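Local coordinates for VP5 (Halorubrum pleomorphic virus 6, PDB 6QGL), which probably serves as the membrane-anchored envelope protein through which this archaeal virus fuses with the membrane of its host, at residues E392-P397 with G415-T420; T387-E392 with N423-R428. All blocks are in the same frame, centred on the assembly; numbering follows the deposited sequence.

Contacts 1 and 2 both reach one antiparallel sheet far out on the chain, and their centres are about 9 Å apart. Strand 382-388 turns into strand 393-397, and the two contacts share Glu392, just after the turn. Contact 2 is a surface contact in which strand 422-431 pairs with 382-388 by backbone hydrogen bonds. Contact 1 is partly buried and works through side chains: a carboxylate takes backbone N-H groups of the loop before strand 422-431, beside a small apolar patch. Along the chain, contact 1 is nested inside the loop that contact 2 closes. Leu417 of contact 1 packs on Thr388 of contact 2.

Contact 1. Residues E392-P397 with G415-T420; sequences ETVSVP and GDLETT
Glu392 reaches its carboxylate to the backbone N-H groups of Glu418 and Thr419, beside CA of Leu417, in the loop before strand 422-431. CG stands anti to the carbonyl carbon (chi1 -80°), and the chain runs extended from there to the loop. Both carboxylate oxygens accept through their syn lone pairs. OE1 of Glu392 takes the N-H of Glu418 at 2.8 Å, with an angle of 159° at the hydrogen. OE2 of Glu392 takes the N-H of Thr419 at 3.2 Å. A water adds a third bond, donating to OE2 of Glu392 at 2.8 Å. The same water accepts from OG1 of Thr419, also at 2.8 Å.

Nearer the strand the contact turns apolar. CD2 of Leu417 meets CB of Glu392 at 3.8 Å, and the leucine also touches Thr388 of strand 382-388. CG2 of Val394 rests against CB of Asp416 at 3.6 Å, and the two side chains cross at about a right angle. The carboxylate of Asp416 is bonded to the hydroxyl of Tyr411. The backbone of Val394 is bonded to Val386, so the residue meeting Asp416 belongs to the sheet.

The side chain of Glu418 crosses that of Glu392, and their OE1 atoms are 5.0 Å apart. Two N-H groups and a water donating to Glu392 would stabilise its negative charge and probably keep it ionised despite this like-charged neighbour.

Contact 2. Residues T387-E392 with N423-R428; sequences TTVESE and NVDSAR
The two segments run antiparallel and are joined through a classic beta bulge. Thr387 and Ser426 form a hydrogen-bonded pair, but Thr388 faces Val424 in a non-hydrogen-bonded pair, so the register slips by one residue. Asp425 is the extra residue, and Asp425 and Ser426 both stand opposite Thr387. The carbonyl O of Thr387 therefore receives two N-H groups. O of Thr387 takes N of Asp425 at 2.8 Å, in the carbonyl plane, and N of Ser426 more weakly at 3.3 Å. In return, N of Thr387 donates to O of Ser426 at 2.9 Å, nearly along the C=O axis.

Strand 382-388 ends here in a type I turn from Thr388 to Ser391, closed by Ser391 N donating to Thr388 O and by Thr388 N donating to Glu392 O. Ser391 takes a left-handed backbone shape, as in a type I turn with a G1 bulge. The turn leads into strand 393-397. Its second residue is still held by strand 422-431, because N of Val389 donates to O of Asn423 at 2.8 Å. OG1 of Thr388, in the crowded position between its own N and carbonyl carbon (chi1 74°), accepts a weak bond from N of Glu390 inside the turn.

The side chains add little polar chemistry across the strands. The hydroxyl of Thr387 is bonded to that of Thr393 instead. CB of Asp425 points toward the hairpin and lies 3.4 Å from O of Thr387. Arg428, further along, forms salt bridges with Glu357 and Glu385, tying in strands 357-359 and 382-388. Val389 covers the Asn423 end of the contact. CG2 of Val389, anti to the carbonyl carbon, sits by the carbonyl O of Asn423 and meets CB of Asn423 at 3.8 Å.

Contact 1. Residues E392-P397 with G415-T420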
loop_
_atom_site.group_PDB
_atom_site.type_symbol
_atom_site.label_atom_id
_atom_site.label_comp_id
_atom_site.label_asym_id
_atom_site.label_seq_id
_atom_site.Cartn_x
_atom_site.Cartn_y
_atom_site.Cartn_z
ATOM N N GLU A 392 -5.515 -39.618 7.947
ATOM C CA GLU A 392 -6.729 -38.808 7.838
ATOM C C GLU A 392 -6.307 -37.358 7.834
ATOM O O GLU A 392 -5.359 -37.000 8.530
ATOM C CB GLU A 392 -7.672 -39.057 9.016
ATOM C CG GLU A 392 -8.508 -40.310 8.893
ATOM C CD GLU A 392 -9.607 -40.350 9.932
ATOM O OE1 GLU A 392 -10.690 -39.779 9.666
ATOM O OE2 GLU A 392 -9.378 -40.922 11.021
ATOM N N THR A 393 -7.001 -36.521 7.062
ATOM C CA THR A 393 -6.676 -35.101 6.965
ATOM C C THR A 393 -7.891 -34.244 7.311
ATOM O O THR A 393 -9.025 -34.614 7.004
ATOM C CB THR A 393 -6.041 -34.781 5.591
ATOM O OG1 THR A 393 -4.981 -35.706 5.340
ATOM C CG2 THR A 393 -5.480 -33.362 5.503
ATOM N N VAL A 394 -7.638 -33.111 7.975
ATOM C CA VAL A 394 -8.645 -32.128 8.354
ATOM C C VAL A 394 -8.125 -30.741 7.981
ATOM O O VAL A 394 -6.977 -30.414 8.292
ATOM C CB VAL A 394 -9.109 -32.253 9.840
ATOM C CG1 VAL A 394 -7.944 -32.153 10.825
ATOM C CG2 VAL A 394 -10.197 -31.238 10.180
ATOM N N SER A 395 -8.940 -29.955 7.264
ATOM C CA SER A 395 -8.573 -28.595 6.879
ATOM C C SER A 395 -9.228 -27.636 7.862
ATOM O O SER A 395 -10.456 -27.635 8.007
ATOM C CB SER A 395 -8.989 -28.292 5.443
ATOM O OG SER A 395 -8.483 -27.030 5.038
ATOM N N VAL A 396 -8.402 -26.876 8.593
ATOM C CA VAL A 396 -8.895 -25.950 9.607
ATOM C C VAL A 396 -8.553 -24.509 9.230
ATOM O O VAL A 396 -7.375 -24.145 9.290
ATOM C CB VAL A 396 -8.401 -26.297 11.044
ATOM C CG1 VAL A 396 -9.194 -25.523 12.093
ATOM C CG2 VAL A 396 -8.464 -27.798 11.325
ATOM N N PRO A 397 -9.555 -23.663 8.874
ATOM C CA PRO A 397 -9.248 -22.251 8.575
ATOM C C PRO A 397 -8.901 -21.510 9.865
ATOM O O PRO A 397 -9.466 -21.835 10.911
ATOM C CB PRO A 397 -10.549 -21.728 7.959
ATOM C CG PRO A 397 -11.607 -22.564 8.544
ATOM C CD PRO A 397 -11.011 -23.921 8.808
ATOM N N GLY A 415 -15.769 -34.255 14.914
ATOM C CA GLY A 415 -16.761 -34.428 13.859
ATOM C C GLY A 415 -16.151 -34.640 12.487
ATOM O O GLY A 415 -16.830 -35.119 11.573
ATOM N N ASP A 416 -14.856 -34.302 12.348
ATOM C CA ASP A 416 -14.086 -34.404 11.111
ATOM C C ASP A 416 -13.265 -35.700 10.987
ATOM O O ASP A 416 -13.133 -36.221 9.878
ATOM C CB ASP A 416 -13.165 -33.186 10.967
ATOM C CG ASP A 416 -13.851 -31.847 11.181
ATOM O OD1 ASP A 416 -14.703 -31.475 10.345
ATOM O OD2 ASP A 416 -13.526 -31.168 12.180
ATOM N N LEU A 417 -12.703 -36.207 12.107
ATOM C CA LEU A 417 -11.865 -37.414 12.121
ATOM C C LEU A 417 -12.631 -38.664 12.531
ATOM O O LEU A 417 -13.545 -38.581 13.352
ATOM C CB LEU A 417 -10.654 -37.238 13.061
ATOM C CG LEU A 417 -9.662 -36.109 12.765
ATOM C CD1 LEU A 417 -8.788 -35.835 13.971
ATOM C CD2 LEU A 417 -8.798 -36.419 11.550
ATOM N N GLU A 418 -12.234 -39.829 11.979
ATOM C CA GLU A 418 -12.806 -41.135 12.316
ATOM C C GLU A 418 -12.178 -41.622 13.621
ATOM O O GLU A 418 -12.873 -42.205 14.455
ATOM C CB GLU A 418 -12.576 -42.157 11.196
ATOM C CG GLU A 418 -13.556 -42.037 10.040
ATOM C CD GLU A 418 -13.568 -43.177 9.036
ATOM O OE1 GLU A 418 -12.961 -44.238 9.312
ATOM O OE2 GLU A 418 -14.204 -43.010 7.970
ATOM N N THR A 419 -10.859 -41.392 13.788
ATOM C CA THR A 419 -10.131 -41.734 15.008
ATOM C C THR A 419 -9.743 -40.414 15.658
ATOM O O THR A 419 -8.948 -39.653 15.099
ATOM C CB THR A 419 -8.962 -42.715 14.764
ATOM O OG1 THR A 419 -7.851 -42.019 14.207
ATOM C CG2 THR A 419 -9.341 -43.878 13.873
ATOM N N THR A 420 -10.399 -40.108 16.785
ATOM C CA THR A 420 -10.211 -38.874 17.555
ATOM C C THR A 420 -8.915 -38.898 18.358
ATOM O O THR A 420 -8.261 -37.868 18.476
ATOM C CB THR A 420 -11.424 -38.608 18.445
ATOM O OG1 THR A 420 -11.692 -39.784 19.205
ATOM C CG2 THR A 420 -12.655 -38.223 17.647
HETATM O O HOH W 1 -7.345 -39.745 12.568
#

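Contact 2. Residues T387-E392 with N423-R428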
loop_
_atom_site.group_PDB
_atom_site.type_symbol
_atom_site.label_atom_id
_atom_site.label_comp_id
_atom_site.label_asym_id
_atom_site.label_seq_id
_atom_site.Cartn_x
_atom_site.Cartn_y
_atom_site.Cartn_z
ATOM N N THR A 387 -2.631 -33.679 9.005
ATOM C CA THR A 387 -2.669 -35.090 8.628
ATOM C C THR A 387 -2.273 -35.921 9.840
ATOM O O THR A 387 -1.191 -35.722 10.393
ATOM C CB THR A 387 -1.809 -35.357 7.380
ATOM O OG1 THR A 387 -2.353 -34.626 6.280
ATOM C CG2 THR A 387 -1.737 -36.841 7.019
ATOM N N THR A 388 -3.158 -36.836 10.261
ATOM C CA THR A 388 -2.914 -37.701 11.416
ATOM C C THR A 388 -2.111 -38.940 11.017
ATOM O O THR A 388 -1.931 -39.207 9.827
ATOM C CB THR A 388 -4.221 -38.047 12.162
ATOM O OG1 THR A 388 -4.986 -38.995 11.416
ATOM C CG2 THR A 388 -5.058 -36.821 12.510
ATOM N N VAL A 389 -1.647 -39.700 12.023
ATOM C CA VAL A 389 -0.866 -40.933 11.891
ATOM C C VAL A 389 -1.734 -42.056 11.243
ATOM O O VAL A 389 -1.188 -42.969 10.619
ATOM C CB VAL A 389 -0.206 -41.305 13.260
ATOM C CG1 VAL A 389 0.323 -42.733 13.294
ATOM C CG2 VAL A 389 0.922 -40.336 13.599
ATOM N N GLU A 390 -3.079 -41.920 11.310
ATOM C CA GLU A 390 -4.051 -42.850 10.721
ATOM C C GLU A 390 -4.394 -42.493 9.260
ATOM O O GLU A 390 -5.356 -43.030 8.706
ATOM C CB GLU A 390 -5.328 -42.907 11.582
ATOM C CG GLU A 390 -5.142 -43.582 12.931
ATOM C CD GLU A 390 -4.697 -45.032 12.897
ATOM O OE1 GLU A 390 -5.257 -45.816 12.096
ATOM O OE2 GLU A 390 -3.781 -45.383 13.677
ATOM N N SER A 391 -3.587 -41.602 8.641
ATOM C CA SER A 391 -3.700 -41.108 7.262
ATOM C C SER A 391 -5.037 -40.409 6.974
ATOM O O SER A 391 -5.602 -40.553 5.885
ATOM C CB SER A 391 -3.401 -42.208 6.245
ATOM O OG SER A 391 -2.005 -42.439 6.158
ATOM N N GLU A 392 -5.515 -39.618 7.947
ATOM C CA GLU A 392 -6.729 -38.808 7.838
ATOM C C GLU A 392 -6.307 -37.358 7.834
ATOM O O GLU A 392 -5.359 -37.000 8.530
ATOM C CB GLU A 392 -7.672 -39.057 9.016
ATOM C CG GLU A 392 -8.508 -40.310 8.893
ATOM C CD GLU A 392 -9.607 -40.350 9.932
ATOM O OE1 GLU A 392 -10.690 -39.779 9.666
ATOM O OE2 GLU A 392 -9.378 -40.922 11.021
ATOM N N ASN A 423 -2.067 -39.214 16.689
ATOM C CA ASN A 423 -0.923 -38.302 16.703
ATOM C C ASN A 423 -0.781 -37.641 15.342
ATOM O O ASN A 423 -1.094 -38.263 14.335
ATOM C CB ASN A 423 0.371 -39.021 17.115
ATOM C CG ASN A 423 0.332 -39.596 18.508
ATOM O OD1 ASN A 423 0.908 -39.050 19.452
ATOM N ND2 ASN A 423 -0.352 -40.716 18.670
ATOM N N VAL A 424 -0.384 -36.368 15.312
ATOM C CA VAL A 424 -0.185 -35.604 14.078
ATOM C C VAL A 424 1.053 -36.168 13.364
ATOM O O VAL A 424 2.113 -36.301 13.978
ATOM C CB VAL A 424 -0.071 -34.071 14.350
ATOM C CG1 VAL A 424 0.204 -33.290 13.067
ATOM C CG2 VAL A 424 -1.322 -33.534 15.038
ATOM N N ASP A 425 0.894 -36.541 12.086
ATOM C CA ASP A 425 1.972 -37.060 11.243
ATOM C C ASP A 425 2.748 -35.874 10.660
ATOM O O ASP A 425 3.979 -35.846 10.716
ATOM C CB ASP A 425 1.395 -37.939 10.114
ATOM C CG ASP A 425 2.445 -38.651 9.283
ATOM O OD1 ASP A 425 3.049 -39.620 9.794
ATOM O OD2 ASP A 425 2.652 -38.247 8.119
ATOM N N SER A 426 2.006 -34.893 10.116
ATOM C CA SER A 426 2.506 -33.663 9.508
ATOM C C SER A 426 1.361 -32.663 9.370
ATOM O O SER A 426 0.190 -33.047 9.446
ATOM C CB SER A 426 3.114 -33.948 8.133
ATOM O OG SER A 426 2.205 -34.631 7.284
ATOM N N ALA A 427 1.706 -31.379 9.175
ATOM C CA ALA A 427 0.754 -30.288 8.976
ATOM C C ALA A 427 1.337 -29.256 8.027
ATOM O O ALA A 427 2.541 -28.988 8.068
ATOM C CB ALA A 427 0.399 -29.636 10.304
ATOM N N ARG A 428 0.491 -28.692 7.160
ATOM C CA ARG A 428 0.888 -27.661 6.203
ATOM C C ARG A 428 -0.208 -26.614 6.054
ATOM O O ARG A 428 -1.385 -26.944 6.194
ATOM C CB ARG A 428 1.281 -28.269 4.836
ATOM C CG ARG A 428 0.141 -28.890 4.026
ATOM C CD ARG A 428 0.517 -29.016 2.564
ATOM N NE ARG A 428 -0.634 -29.357 1.729
ATOM C CZ ARG A 428 -0.771 -28.996 0.457
ATOM N NH1 ARG A 428 -1.854 -29.341 -0.224
ATOM N NH2 ARG A 428 0.160 -28.256 -0.133
#